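PDB 6HU8: transcriptional regulator ComR from Streptococcus vestibularis F0396, which probably binds DNA through a helix-turn-helix domain and acts as a competence regulator of the RNPP family, whose members respond to signalling peptides. Local coordinates for residues S21-L25 and L37-E41; N83-K87 and D199-I204; L148-V152 and V165-Y169; Y179-D185 and L220-K224. The contacts are given in a common frame with arbitrary orientation. Residues are numbered along the deposited sequence.

Contact 1 (S21-L25 and L37-E41); sequences SREVL and LIRIE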
loop_
_atom_site.group_PDB
_atom_site.type_symbol
_atom_site.label_atom_id
_atom_site.label_comp_id
_atom_site.label_asym_id
_atom_site.label_seq_id
_atom_site.Cartn_x
_atom_site.Cartn_y
_atom_site.Cartn_z
ATOM N N SER A 21 -26.155 -17.743 8.945
ATOM C CA SER A 21 -26.082 -17.059 7.660
ATOM C C SER A 21 -24.710 -16.420 7.510
ATOM O O SER A 21 -23.994 -16.257 8.493
ATOM C CB SER A 21 -27.166 -16.005 7.546
ATOM O OG SER A 21 -26.785 -14.870 8.286
ATOM N N ARG A 22 -24.332 -16.077 6.282
ATOM C CA ARG A 22 -23.058 -15.397 6.049
ATOM C C ARG A 22 -23.005 -14.063 6.756
ATOM O O ARG A 22 -21.971 -13.711 7.337
ATOM C CB ARG A 22 -22.805 -15.197 4.555
ATOM C CG ARG A 22 -22.667 -16.516 3.825
ATOM C CD ARG A 22 -22.050 -16.296 2.480
ATOM N NE ARG A 22 -21.700 -17.555 1.831
ATOM C CZ ARG A 22 -22.466 -18.187 0.951
ATOM N NH1 ARG A 22 -23.646 -17.679 0.604
ATOM N NH2 ARG A 22 -22.043 -19.326 0.415
ATOM N N GLU A 23 -24.104 -13.300 6.708
ATOM C CA GLU A 23 -24.105 -11.983 7.348
ATOM C C GLU A 23 -23.892 -12.130 8.858
ATOM O O GLU A 23 -23.200 -11.310 9.466
ATOM C CB GLU A 23 -25.415 -11.207 7.067
ATOM C CG GLU A 23 -25.473 -10.551 5.687
ATOM C CD GLU A 23 -25.685 -11.546 4.555
ATOM O OE1 GLU A 23 -26.144 -12.673 4.841
ATOM O OE2 GLU A 23 -25.397 -11.202 3.374
ATOM N N VAL A 24 -24.489 -13.159 9.459
ATOM C CA VAL A 24 -24.305 -13.397 10.899
ATOM C C VAL A 24 -22.838 -13.721 11.204
ATOM O O VAL A 24 -22.239 -13.152 12.121
ATOM C CB VAL A 24 -25.204 -14.530 11.413
ATOM C CG1 VAL A 24 -24.775 -14.985 12.820
ATOM C CG2 VAL A 24 -26.680 -14.081 11.421
ATOM N N LEU A 25 -22.250 -14.618 10.427
ATOM C CA LEU A 25 -20.841 -14.965 10.659
ATOM C C LEU A 25 -19.968 -13.702 10.547
ATOM O O LEU A 25 -19.106 -13.441 11.404
ATOM C CB LEU A 25 -20.381 -16.055 9.680
ATOM C CG LEU A 25 -19.061 -16.756 10.074
ATOM C CD1 LEU A 25 -19.043 -18.204 9.582
ATOM C CD2 LEU A 25 -17.856 -16.011 9.549
ATOM N N LEU A 37 -15.967 -14.047 2.420
ATOM C CA LEU A 37 -16.418 -15.389 2.828
ATOM C C LEU A 37 -16.905 -16.210 1.635
ATOM O O LEU A 37 -16.512 -17.358 1.474
ATOM C CB LEU A 37 -17.524 -15.297 3.896
ATOM C CG LEU A 37 -18.106 -16.649 4.374
ATOM C CD1 LEU A 37 -17.013 -17.583 4.908
ATOM C CD2 LEU A 37 -19.157 -16.425 5.448
ATOM N N ILE A 38 -17.767 -15.639 0.795
ATOM C CA ILE A 38 -18.217 -16.365 -0.399
ATOM C C ILE A 38 -17.084 -16.899 -1.306
ATOM O O ILE A 38 -17.166 -18.021 -1.795
ATOM C CB ILE A 38 -19.163 -15.480 -1.237
ATOM C CG1 ILE A 38 -20.488 -15.319 -0.488
ATOM C CG2 ILE A 38 -19.472 -16.129 -2.572
ATOM C CD1 ILE A 38 -21.410 -14.268 -1.102
ATOM N N ARG A 39 -16.036 -16.104 -1.533
ATOM C CA ARG A 39 -14.934 -16.532 -2.384
ATOM C C ARG A 39 -14.186 -17.698 -1.730
ATOM O O ARG A 39 -13.701 -18.607 -2.415
ATOM C CB ARG A 39 -13.970 -15.361 -2.669
ATOM C CG ARG A 39 -14.517 -14.361 -3.692
ATOM C CD ARG A 39 -13.479 -13.334 -4.130
ATOM N NE ARG A 39 -13.048 -12.455 -3.046
ATOM C CZ ARG A 39 -13.632 -11.298 -2.751
ATOM N NH1 ARG A 39 -14.690 -10.890 -3.454
ATOM N NH2 ARG A 39 -13.178 -10.560 -1.748
ATOM N N ILE A 40 -14.105 -17.677 -0.403
ATOM C CA ILE A 40 -13.467 -18.784 0.325
ATOM C C ILE A 40 -14.314 -20.047 0.191
ATOM O O ILE A 40 -13.809 -21.099 -0.212
ATOM C CB ILE A 40 -13.255 -18.431 1.824
ATOM C CG1 ILE A 40 -12.188 -17.340 1.975
ATOM C CG2 ILE A 40 -12.919 -19.690 2.655
ATOM C CD1 ILE A 40 -12.090 -16.779 3.384
ATOM N N GLU A 41 -15.613 -19.939 0.494
ATOM C CA GLU A 41 -16.493 -21.108 0.445
ATOM C C GLU A 41 -16.616 -21.687 -0.960
ATOM O O GLU A 41 -16.881 -22.877 -1.109
ATOM C CB GLU A 41 -17.889 -20.772 0.988
ATOM C CG GLU A 41 -17.881 -20.457 2.502
ATOM C CD GLU A 41 -19.276 -20.275 3.103
ATOM O OE1 GLU A 41 -20.254 -20.162 2.338
ATOM O OE2 GLU A 41 -19.396 -20.243 4.348
#
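Residues 22-25 begin the short helix 22-26, and residues 37-41 form the C-terminal part of helix 34-41. The backbones come closest at Arg22 and Leu37, whose CA atoms are 7.4 Å apart. Ser21 is the N-cap of the first helix: its OG accepts from Val24 N at 3.1 Å. Arg22 makes most of the contact. Its extended side chain runs along the second helix, with CG 3.9 Å from Leu37 CD2. The guanidinium lays one face over Ile38, where Arg22 NE is 3.4 Å from Ile38 CG1. Its edge meets Glu41 in a salt bridge, with Arg22 NH2 2.8 Å from Glu41 OE1. A weak hydrogen bond from Arg22 NE reaches the same oxygen. Leu25 CD2 adds an apolar touch on Leu37 CD2 at 4.3 Å. The two helices are consistent with the helix-turn-helix of a Cro/C1-type domain. Helix 3-17 flanks the pair and supplies Arg15, whose NE forms a salt bridge with Glu41 OE2. Helix 49-59 covers Leu25 through Leu59 and Ile40 through Ile55.

Contact 2 (N83-K87 and D199-I204); sequences NRLIK and DDAYNI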
loop_
_atom_site.group_PDB
_atom_site.type_symbol
_atom_site.label_atom_id
_atom_site.label_comp_id
_atom_site.label_asym_id
_atom_site.label_seq_id
_atom_site.Cartn_x
_atom_site.Cartn_y
_atom_site.Cartn_z
ATOM N N ASN A 83 9.786 -9.293 0.669
ATOM C CA ASN A 83 10.589 -8.271 1.331
ATOM C C ASN A 83 11.564 -7.610 0.354
ATOM O O ASN A 83 11.635 -6.387 0.289
ATOM C CB ASN A 83 11.344 -8.871 2.527
ATOM C CG ASN A 83 12.043 -7.812 3.378
ATOM O OD1 ASN A 83 11.394 -6.964 3.985
ATOM N ND2 ASN A 83 13.372 -7.876 3.441
ATOM N N ARG A 84 12.299 -8.413 -0.414
ATOM C CA ARG A 84 13.232 -7.862 -1.401
ATOM C C ARG A 84 12.513 -6.992 -2.433
ATOM O O ARG A 84 12.982 -5.896 -2.765
ATOM C CB ARG A 84 13.999 -8.983 -2.111
ATOM C CG ARG A 84 15.115 -9.598 -1.275
ATOM C CD ARG A 84 15.806 -10.740 -2.013
ATOM N NE ARG A 84 16.085 -11.858 -1.117
ATOM C CZ ARG A 84 15.651 -13.098 -1.318
ATOM N NH1 ARG A 84 15.935 -14.063 -0.447
ATOM N NH2 ARG A 84 14.927 -13.377 -2.394
ATOM N N LEU A 85 11.377 -7.488 -2.922
ATOM C CA LEU A 85 10.527 -6.777 -3.887
ATOM C C LEU A 85 10.085 -5.385 -3.415
ATOM O O LEU A 85 10.225 -4.400 -4.139
ATOM C CB LEU A 85 9.280 -7.630 -4.209
ATOM C CG LEU A 85 8.071 -6.898 -4.807
ATOM C CD1 LEU A 85 8.427 -6.292 -6.149
ATOM C CD2 LEU A 85 6.832 -7.803 -4.945
ATOM N N ILE A 86 9.533 -5.314 -2.210
ATOM C CA ILE A 86 8.985 -4.074 -1.674
ATOM C C ILE A 86 10.077 -3.050 -1.375
ATOM O O ILE A 86 9.850 -1.843 -1.482
ATOM C CB ILE A 86 8.164 -4.351 -0.398
ATOM C CG1 ILE A 86 6.980 -5.267 -0.730
ATOM C CG2 ILE A 86 7.678 -3.048 0.248
ATOM C CD1 ILE A 86 5.959 -5.370 0.363
ATOM N N LYS A 87 11.261 -3.550 -1.021
ATOM C CA LYS A 87 12.429 -2.725 -0.682
ATOM C C LYS A 87 13.100 -2.117 -1.919
ATOM O O LYS A 87 13.869 -1.162 -1.816
ATOM C CB LYS A 87 13.457 -3.560 0.097
ATOM C CG LYS A 87 13.286 -3.499 1.601
ATOM C CD LYS A 87 13.944 -4.688 2.297
ATOM C CE LYS A 87 15.438 -4.758 2.052
ATOM N NZ LYS A 87 16.014 -5.848 2.886
ATOM N N ASP A 199 12.424 -1.407 9.973
ATOM C CA ASP A 199 11.880 -2.295 8.955
ATOM C C ASP A 199 11.771 -1.493 7.679
ATOM O O ASP A 199 10.810 -0.726 7.484
ATOM C CB ASP A 199 10.522 -2.854 9.379
ATOM C CG ASP A 199 9.881 -3.751 8.322
ATOM O OD1 ASP A 199 10.519 -4.070 7.300
ATOM O OD2 ASP A 199 8.726 -4.159 8.537
ATOM N N ASP A 200 12.774 -1.655 6.823
ATOM C CA ASP A 200 12.874 -0.877 5.591
ATOM C C ASP A 200 11.696 -1.133 4.646
ATOM O O ASP A 200 11.180 -0.196 4.052
ATOM C CB ASP A 200 14.191 -1.178 4.877
ATOM C CG ASP A 200 15.404 -0.604 5.609
ATOM O OD1 ASP A 200 15.236 0.152 6.595
ATOM O OD2 ASP A 200 16.533 -0.899 5.173
ATOM N N ALA A 201 11.283 -2.394 4.508
ATOM C CA ALA A 201 10.146 -2.724 3.653
ATOM C C ALA A 201 8.919 -1.926 4.071
ATOM O O ALA A 201 8.234 -1.322 3.230
ATOM C CB ALA A 201 9.851 -4.210 3.704
ATOM N N TYR A 202 8.656 -1.909 5.377
ATOM C CA TYR A 202 7.502 -1.194 5.910
ATOM C C TYR A 202 7.667 0.305 5.690
ATOM O O TYR A 202 6.729 1.011 5.266
ATOM C CB TYR A 202 7.313 -1.496 7.404
ATOM C CG TYR A 202 6.094 -0.812 8.005
ATOM C CD1 TYR A 202 4.846 -1.428 7.992
ATOM C CD2 TYR A 202 6.191 0.451 8.575
ATOM C CE1 TYR A 202 3.738 -0.809 8.540
ATOM C CE2 TYR A 202 5.088 1.075 9.117
ATOM C CZ TYR A 202 3.865 0.444 9.096
ATOM O OH TYR A 202 2.758 1.071 9.631
ATOM N N ASN A 203 8.867 0.798 5.974
ATOM C CA ASN A 203 9.129 2.223 5.854
ATOM C C ASN A 203 9.088 2.680 4.404
ATOM O O ASN A 203 8.717 3.817 4.131
ATOM C CB ASN A 203 10.467 2.579 6.485
ATOM C CG ASN A 203 10.445 2.438 7.985
ATOM O OD1 ASN A 203 9.378 2.352 8.590
ATOM N ND2 ASN A 203 11.617 2.407 8.597
ATOM N N ILE A 204 9.450 1.808 3.469
ATOM C CA ILE A 204 9.349 2.190 2.063
ATOM C C ILE A 204 7.875 2.320 1.645
ATOM O O ILE A 204 7.511 3.262 0.944
ATOM C CB ILE A 204 10.079 1.199 1.158
ATOM C CG1 ILE A 204 11.589 1.371 1.361
ATOM C CG2 ILE A 204 9.762 1.465 -0.284
ATOM C CD1 ILE A 204 12.456 0.635 0.361
#
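Ala201, Lys87 and Ile86 give up the most surface here. Ala201 lies where the backbones come nearest, its CA 4.9 Å from Lys87 CA. Its small side chain lets the two helix segments approach to 8.6 Å between axes, at an angle of 40°. Lys87 lies across the first turn of the second helix through the aliphatic part of its chain, with Lys87 CG 3.7 Å from Ala201 N and 4.1 Å from Asp200 CB. Ile86 packs on the same alanine, with Ile86 CG2 3.5 Å from Ala201 O and 4.2 Å from Ala201 CB. One turn on, Ile204 packs against the end of the first segment: its CD1 is 3.2 Å from Lys87 O. No hydrogen bond links the segments, so the contact rests on close van der Waals fit. It joins helix 76-87 to the start of helix 200-219, two helices far apart in sequence within the TPR region. Helix 160-173 lies beside both, touching Ile86 and Tyr202 through Thr160. Phe242 and Tyr245 cover Ile204.

Contact 3 (L148-V152 and V165-Y169); sequences LFEQV and VIDYY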
loop_
_atom_site.group_PDB
_atom_site.type_symbol
_atom_site.label_atom_id
_atom_site.label_comp_id
_atom_site.label_asym_id
_atom_site.label_seq_id
_atom_site.Cartn_x
_atom_site.Cartn_y
_atom_site.Cartn_z
ATOM N N LEU A 148 -11.173 -5.013 1.300
ATOM C CA LEU A 148 -9.963 -4.821 2.118
ATOM C C LEU A 148 -9.772 -3.339 2.498
ATOM O O LEU A 148 -9.367 -3.041 3.621
ATOM C CB LEU A 148 -8.724 -5.368 1.394
ATOM C CG LEU A 148 -8.754 -6.902 1.316
ATOM C CD1 LEU A 148 -7.699 -7.461 0.363
ATOM C CD2 LEU A 148 -8.565 -7.506 2.702
ATOM N N PHE A 149 -10.093 -2.410 1.593
ATOM C CA PHE A 149 -10.000 -0.992 1.933
ATOM C C PHE A 149 -11.042 -0.586 2.975
ATOM O O PHE A 149 -10.725 0.201 3.864
ATOM C CB PHE A 149 -10.151 -0.099 0.699
ATOM C CG PHE A 149 -9.957 1.369 0.991
ATOM C CD1 PHE A 149 -8.807 1.814 1.639
ATOM C CD2 PHE A 149 -10.916 2.302 0.612
ATOM C CE1 PHE A 149 -8.622 3.169 1.925
ATOM C CE2 PHE A 149 -10.746 3.657 0.882
ATOM C CZ PHE A 149 -9.599 4.097 1.540
ATOM N N GLU A 150 -12.276 -1.106 2.873
ATOM C CA GLU A 150 -13.287 -0.872 3.920
ATOM C C GLU A 150 -12.757 -1.305 5.283
ATOM O O GLU A 150 -13.041 -0.683 6.296
ATOM C CB GLU A 150 -14.583 -1.633 3.650
ATOM C CG GLU A 150 -15.582 -0.937 2.784
ATOM C CD GLU A 150 -15.986 0.423 3.330
ATOM O OE1 GLU A 150 -16.297 0.544 4.539
ATOM O OE2 GLU A 150 -15.964 1.382 2.537
ATOM N N GLN A 151 -12.007 -2.401 5.303
ATOM C CA GLN A 151 -11.482 -2.914 6.555
ATOM C C GLN A 151 -10.336 -2.016 7.042
ATOM O O GLN A 151 -10.182 -1.783 8.242
ATOM C CB GLN A 151 -11.051 -4.375 6.380
ATOM C CG GLN A 151 -12.283 -5.290 6.348
ATOM C CD GLN A 151 -12.012 -6.702 5.858
ATOM O OE1 GLN A 151 -10.991 -6.986 5.247
ATOM N NE2 GLN A 151 -12.955 -7.594 6.119
ATOM N N VAL A 152 -9.567 -1.458 6.117
ATOM C CA VAL A 152 -8.443 -0.608 6.523
ATOM C C VAL A 152 -8.970 0.682 7.171
ATOM O O VAL A 152 -8.373 1.196 8.126
ATOM C CB VAL A 152 -7.516 -0.285 5.324
ATOM C CG1 VAL A 152 -6.669 0.960 5.591
ATOM C CG2 VAL A 152 -6.645 -1.486 5.008
ATOM N N VAL A 165 -2.603 -1.292 0.257
ATOM C CA VAL A 165 -3.998 -1.028 -0.094
ATOM C C VAL A 165 -4.216 0.489 -0.112
ATOM O O VAL A 165 -4.866 1.046 -1.007
ATOM C CB VAL A 165 -4.977 -1.693 0.903
ATOM C CG1 VAL A 165 -6.400 -1.219 0.648
ATOM C CG2 VAL A 165 -4.875 -3.232 0.832
ATOM N N ILE A 166 -3.668 1.153 0.894
ATOM C CA ILE A 166 -3.797 2.605 1.011
ATOM C C ILE A 166 -3.089 3.291 -0.163
ATOM O O ILE A 166 -3.528 4.337 -0.643
ATOM C CB ILE A 166 -3.233 3.111 2.362
ATOM C CG1 ILE A 166 -4.142 2.656 3.503
ATOM C CG2 ILE A 166 -3.103 4.647 2.368
ATOM C CD1 ILE A 166 -3.631 3.004 4.885
ATOM N N ASP A 167 -2.006 2.692 -0.644
ATOM C CA ASP A 167 -1.369 3.192 -1.857
ATOM C C ASP A 167 -2.342 3.118 -3.054
ATOM O O ASP A 167 -2.479 4.088 -3.819
ATOM C CB ASP A 167 -0.094 2.398 -2.144
ATOM C CG ASP A 167 0.951 3.214 -2.863
ATOM O OD1 ASP A 167 0.664 4.379 -3.225
ATOM O OD2 ASP A 167 2.062 2.680 -3.060
ATOM N N TYR A 168 -3.031 1.984 -3.200
ATOM C CA TYR A 168 -3.978 1.795 -4.308
ATOM C C TYR A 168 -5.129 2.797 -4.211
ATOM O O TYR A 168 -5.644 3.289 -5.233
ATOM C CB TYR A 168 -4.529 0.365 -4.317
ATOM C CG TYR A 168 -4.963 -0.141 -5.677
ATOM C CD1 TYR A 168 -4.178 0.079 -6.808
ATOM C CD2 TYR A 168 -6.146 -0.866 -5.829
ATOM C CE1 TYR A 168 -4.566 -0.396 -8.052
ATOM C CE2 TYR A 168 -6.540 -1.353 -7.066
ATOM C CZ TYR A 168 -5.751 -1.113 -8.173
ATOM O OH TYR A 168 -6.141 -1.600 -9.395
ATOM N N TYR A 169 -5.534 3.094 -2.982
ATOM C CA TYR A 169 -6.557 4.111 -2.745
ATOM C C TYR A 169 -6.094 5.473 -3.285
ATOM O O TYR A 169 -6.798 6.101 -4.081
ATOM C CB TYR A 169 -6.903 4.191 -1.249
ATOM C CG TYR A 169 -7.567 5.497 -0.838
ATOM C CD1 TYR A 169 -8.801 5.881 -1.377
ATOM C CD2 TYR A 169 -6.966 6.339 0.095
ATOM C CE1 TYR A 169 -9.409 7.082 -1.006
ATOM C CE2 TYR A 169 -7.566 7.553 0.467
ATOM C CZ TYR A 169 -8.784 7.911 -0.088
ATOM O OH TYR A 169 -9.381 9.095 0.276
#
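Phe149 and Tyr169 both take the t rotamer at chi1, and this brings their rings together between two steeply crossed helix segments. The Phe149 CA-to-CB bond points sideways, but its ring comes close to Tyr169. The rings form an offset stack, with centroids 4.6 Å apart and planes at 22°. Phe149 CZ lies 3.4 Å from Tyr169 CG. Tyr169 CB also sits over the Phe149 ring in a CH-pi contact, 4.1 Å from its centroid.

Val165, also t, points at the other segment. Its CG1 is 3.9 Å from Phe149 CB and 4.4 Å from Val152 CG2, while its CG2 is 4.4 Å from Leu148 CB. Val152, again t, directs CG1 to within 3.7 Å of Ile166 CG1. The m rotamer of Ile166 places that atom to meet it.

The segment axes cross at 105° and come no closer than 10.2 Å, so side chains fill the gap. Helices 139-152 and 160-173 follow each other in the TPR region, and Ile187 of helix 181-192 closes over Phe149 and Ile166. All six touching residues are buried and no hydrogen bond crosses. The chemistry is that of a hydrophobic core, held by ring stacking and aliphatic packing.

Contact 4 (Y179-D185 and L220-K224); sequences YDKKIFD and LESFK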
loop_
_atom_site.group_PDB
_atom_site.type_symbol
_atom_site.label_atom_id
_atom_site.label_comp_id
_atom_site.label_asym_id
_atom_site.label_seq_id
_atom_site.Cartn_x
_atom_site.Cartn_y
_atom_site.Cartn_z
ATOM N N TYR A 179 -13.404 14.448 -4.470
ATOM C CA TYR A 179 -13.053 13.255 -3.716
ATOM C C TYR A 179 -13.808 13.257 -2.398
ATOM O O TYR A 179 -14.217 14.313 -1.909
ATOM C CB TYR A 179 -11.532 13.198 -3.469
ATOM C CG TYR A 179 -10.999 14.320 -2.582
ATOM C CD1 TYR A 179 -11.023 15.657 -3.007
ATOM C CD2 TYR A 179 -10.474 14.047 -1.325
ATOM C CE1 TYR A 179 -10.544 16.688 -2.195
ATOM C CE2 TYR A 179 -9.990 15.066 -0.506
ATOM C CZ TYR A 179 -10.029 16.387 -0.949
ATOM O OH TYR A 179 -9.558 17.398 -0.144
ATOM N N ASP A 180 -13.998 12.074 -1.831
ATOM C CA ASP A 180 -14.622 11.941 -0.522
ATOM C C ASP A 180 -13.656 12.504 0.512
ATOM O O ASP A 180 -12.693 11.840 0.903
ATOM C CB ASP A 180 -14.965 10.477 -0.228
ATOM C CG ASP A 180 -15.786 10.300 1.046
ATOM O OD1 ASP A 180 -15.607 11.090 2.000
ATOM O OD2 ASP A 180 -16.606 9.349 1.101
ATOM N N LYS A 181 -13.928 13.723 0.961
ATOM C CA LYS A 181 -12.996 14.448 1.805
ATOM C C LYS A 181 -12.875 13.816 3.181
ATOM O O LYS A 181 -11.813 13.868 3.795
ATOM C CB LYS A 181 -13.426 15.915 1.935
ATOM C CG LYS A 181 -12.276 16.898 2.056
ATOM C CD LYS A 181 -12.776 18.343 2.063
ATOM C CE LYS A 181 -13.319 18.744 3.433
ATOM N NZ LYS A 181 -12.245 18.713 4.472
ATOM N N LYS A 182 -13.963 13.217 3.661
ATOM C CA LYS A 182 -13.972 12.583 4.980
ATOM C C LYS A 182 -13.043 11.377 5.012
ATOM O O LYS A 182 -12.288 11.179 5.980
ATOM C CB LYS A 182 -15.390 12.156 5.376
ATOM C CG LYS A 182 -16.367 13.316 5.542
ATOM C CD LYS A 182 -17.810 12.823 5.746
ATOM C CE LYS A 182 -18.812 13.928 5.378
ATOM N NZ LYS A 182 -20.241 13.573 5.649
ATOM N N ILE A 183 -13.131 10.556 3.966
ATOM C CA ILE A 183 -12.293 9.370 3.867
ATOM C C ILE A 183 -10.823 9.763 3.779
ATOM O O ILE A 183 -9.988 9.239 4.528
ATOM C CB ILE A 183 -12.657 8.511 2.647
ATOM C CG1 ILE A 183 -14.036 7.861 2.834
ATOM C CG2 ILE A 183 -11.582 7.455 2.400
ATOM C CD1 ILE A 183 -14.422 6.965 1.694
ATOM N N PHE A 184 -10.518 10.689 2.872
ATOM C CA PHE A 184 -9.142 11.136 2.673
ATOM C C PHE A 184 -8.521 11.623 3.980
ATOM O O PHE A 184 -7.451 11.157 4.385
ATOM C CB PHE A 184 -9.082 12.239 1.614
ATOM C CG PHE A 184 -7.681 12.733 1.323
ATOM C CD1 PHE A 184 -6.826 12.003 0.499
ATOM C CD2 PHE A 184 -7.216 13.927 1.876
ATOM C CE1 PHE A 184 -5.529 12.453 0.229
ATOM C CE2 PHE A 184 -5.917 14.389 1.612
ATOM C CZ PHE A 184 -5.078 13.653 0.784
ATOM N N ASP A 185 -9.204 12.535 4.663
ATOM C CA ASP A 185 -8.661 13.084 5.901
ATOM C C ASP A 185 -8.490 12.008 6.971
ATOM O O ASP A 185 -7.535 12.045 7.744
ATOM C CB ASP A 185 -9.547 14.218 6.442
ATOM C CG ASP A 185 -9.553 15.446 5.540
ATOM O OD1 ASP A 185 -8.785 15.480 4.557
ATOM O OD2 ASP A 185 -10.327 16.389 5.816
ATOM N N LEU A 220 -5.172 18.470 -4.735
ATOM C CA LEU A 220 -6.548 18.547 -4.249
ATOM C C LEU A 220 -6.761 19.821 -3.436
ATOM O O LEU A 220 -7.860 20.069 -2.935
ATOM C CB LEU A 220 -6.895 17.313 -3.404
ATOM C CG LEU A 220 -6.808 15.973 -4.127
ATOM C CD1 LEU A 220 -7.148 14.820 -3.178
ATOM C CD2 LEU A 220 -7.732 15.974 -5.352
ATOM N N GLU A 221 -5.697 20.616 -3.320
ATOM C CA GLU A 221 -5.668 21.817 -2.488
ATOM C C GLU A 221 -6.177 21.530 -1.076
ATOM O O GLU A 221 -7.092 22.177 -0.565
ATOM C CB GLU A 221 -6.466 22.955 -3.146
ATOM C CG GLU A 221 -5.565 23.942 -3.890
ATOM C CD GLU A 221 -6.234 24.599 -5.097
ATOM O OE1 GLU A 221 -7.486 24.610 -5.178
ATOM O OE2 GLU A 221 -5.489 25.106 -5.969
ATOM N N SER A 222 -5.558 20.543 -0.453
ATOM C CA SER A 222 -5.834 20.196 0.929
ATOM C C SER A 222 -4.584 20.513 1.742
ATOM O O SER A 222 -3.879 19.610 2.184
ATOM C CB SER A 222 -6.212 18.719 1.042
ATOM O OG SER A 222 -6.415 18.326 2.391
ATOM N N PHE A 223 -4.301 21.796 1.928
ATOM C CA PHE A 223 -2.980 22.196 2.413
ATOM C C PHE A 223 -2.805 22.085 3.929
ATOM O O PHE A 223 -1.679 22.229 4.437
ATOM C CB PHE A 223 -2.662 23.618 1.943
ATOM C CG PHE A 223 -2.311 23.699 0.483
ATOM C CD1 PHE A 223 -1.140 23.141 0.014
ATOM C CD2 PHE A 223 -3.164 24.302 -0.419
ATOM C CE1 PHE A 223 -0.813 23.200 -1.326
ATOM C CE2 PHE A 223 -2.845 24.362 -1.758
ATOM C CZ PHE A 223 -1.661 23.814 -2.209
ATOM N N LYS A 224 -3.892 21.800 4.650
ATOM C CA LYS A 224 -3.791 21.626 6.099
ATOM C C LYS A 224 -2.856 20.461 6.423
ATOM O O LYS A 224 -2.920 19.415 5.778
ATOM C CB LYS A 224 -5.165 21.402 6.733
ATOM C CG LYS A 224 -5.882 20.120 6.283
ATOM C CD LYS A 224 -6.780 19.569 7.390
ATOM C CE LYS A 224 -7.808 18.580 6.844
ATOM N NZ LYS A 224 -8.811 19.272 5.981
HETATM O O HOH W 1 -8.797 17.431 2.448
HETATM O O HOH W 2 -9.304 19.765 -0.457
#
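Leu220 opens the second segment, just after helix 200-219. Its CD1 sits squarely over the Tyr179 ring in a CH-pi contact, 3.7 Å from the centroid and 2° off the ring normal. The same Leu220 CD1 lies over a face of the Phe184 ring, 4.5 Å from Phe184 CE1. Leu220 O accepts from water 2 at 2.9 Å, and that water also bonds to Tyr179 OH at 2.4 Å.

The CA-to-CB bond of Glu221 points away from the first segment. Its positive phi ends the helix in a Schellman motif, and this turn leads the chain to Ser222. Ser222 CB packs 3.8 Å from Tyr179 OH. Water 1 joins three side chains: it lies 2.5 Å from Ser222 OG, 2.7 Å from Tyr179 OH and 2.9 Å from Asp185 OD1, to which it donates.

Phe223 stacks on His260, beyond the contact. Lys224 then reaches back, its NZ 3.3 Å from Asp185 OD2 in a salt bridge whose hydrogen bond is weak. Lys181 NZ is also 3.3 Å from Asp185 OD2, so one carboxylate balances two lysines whose NZ atoms are 3.8 Å apart.

At the start of helix 181-192, Asp180 is the N-cap and its OD1 accepts from Ile183 N at 3.2 Å. The arrangement joins a capped helix start to a Schellman-type helix end, at the turns between helices of a TPR-type alpha-helical array.

Overall arrangement
Contact 1 belongs to the helix-turn-helix region, while contacts 2, 3 and 4 lie in the TPR region. Contact 3 is nearest the chain centre and entirely apolar across its segments. Contact 1 is also largely buried, yet it pairs charges. Contacts 2 and 4 are partly buried and lie on opposite sides of the chain's centre. Contact 2 holds the start of helix 200-219 and contact 4 the loop that follows its end. Contact 2 has van der Waals packing with no hydrogen bond across it, whereas contact 4 uses bridging waters and a salt-bridge network. Contacts 3 and 4 touch directly, with Tyr169 OH 3.2 Å from Phe184 CA. Contact 3 is nested within the long loop closed by contact 2.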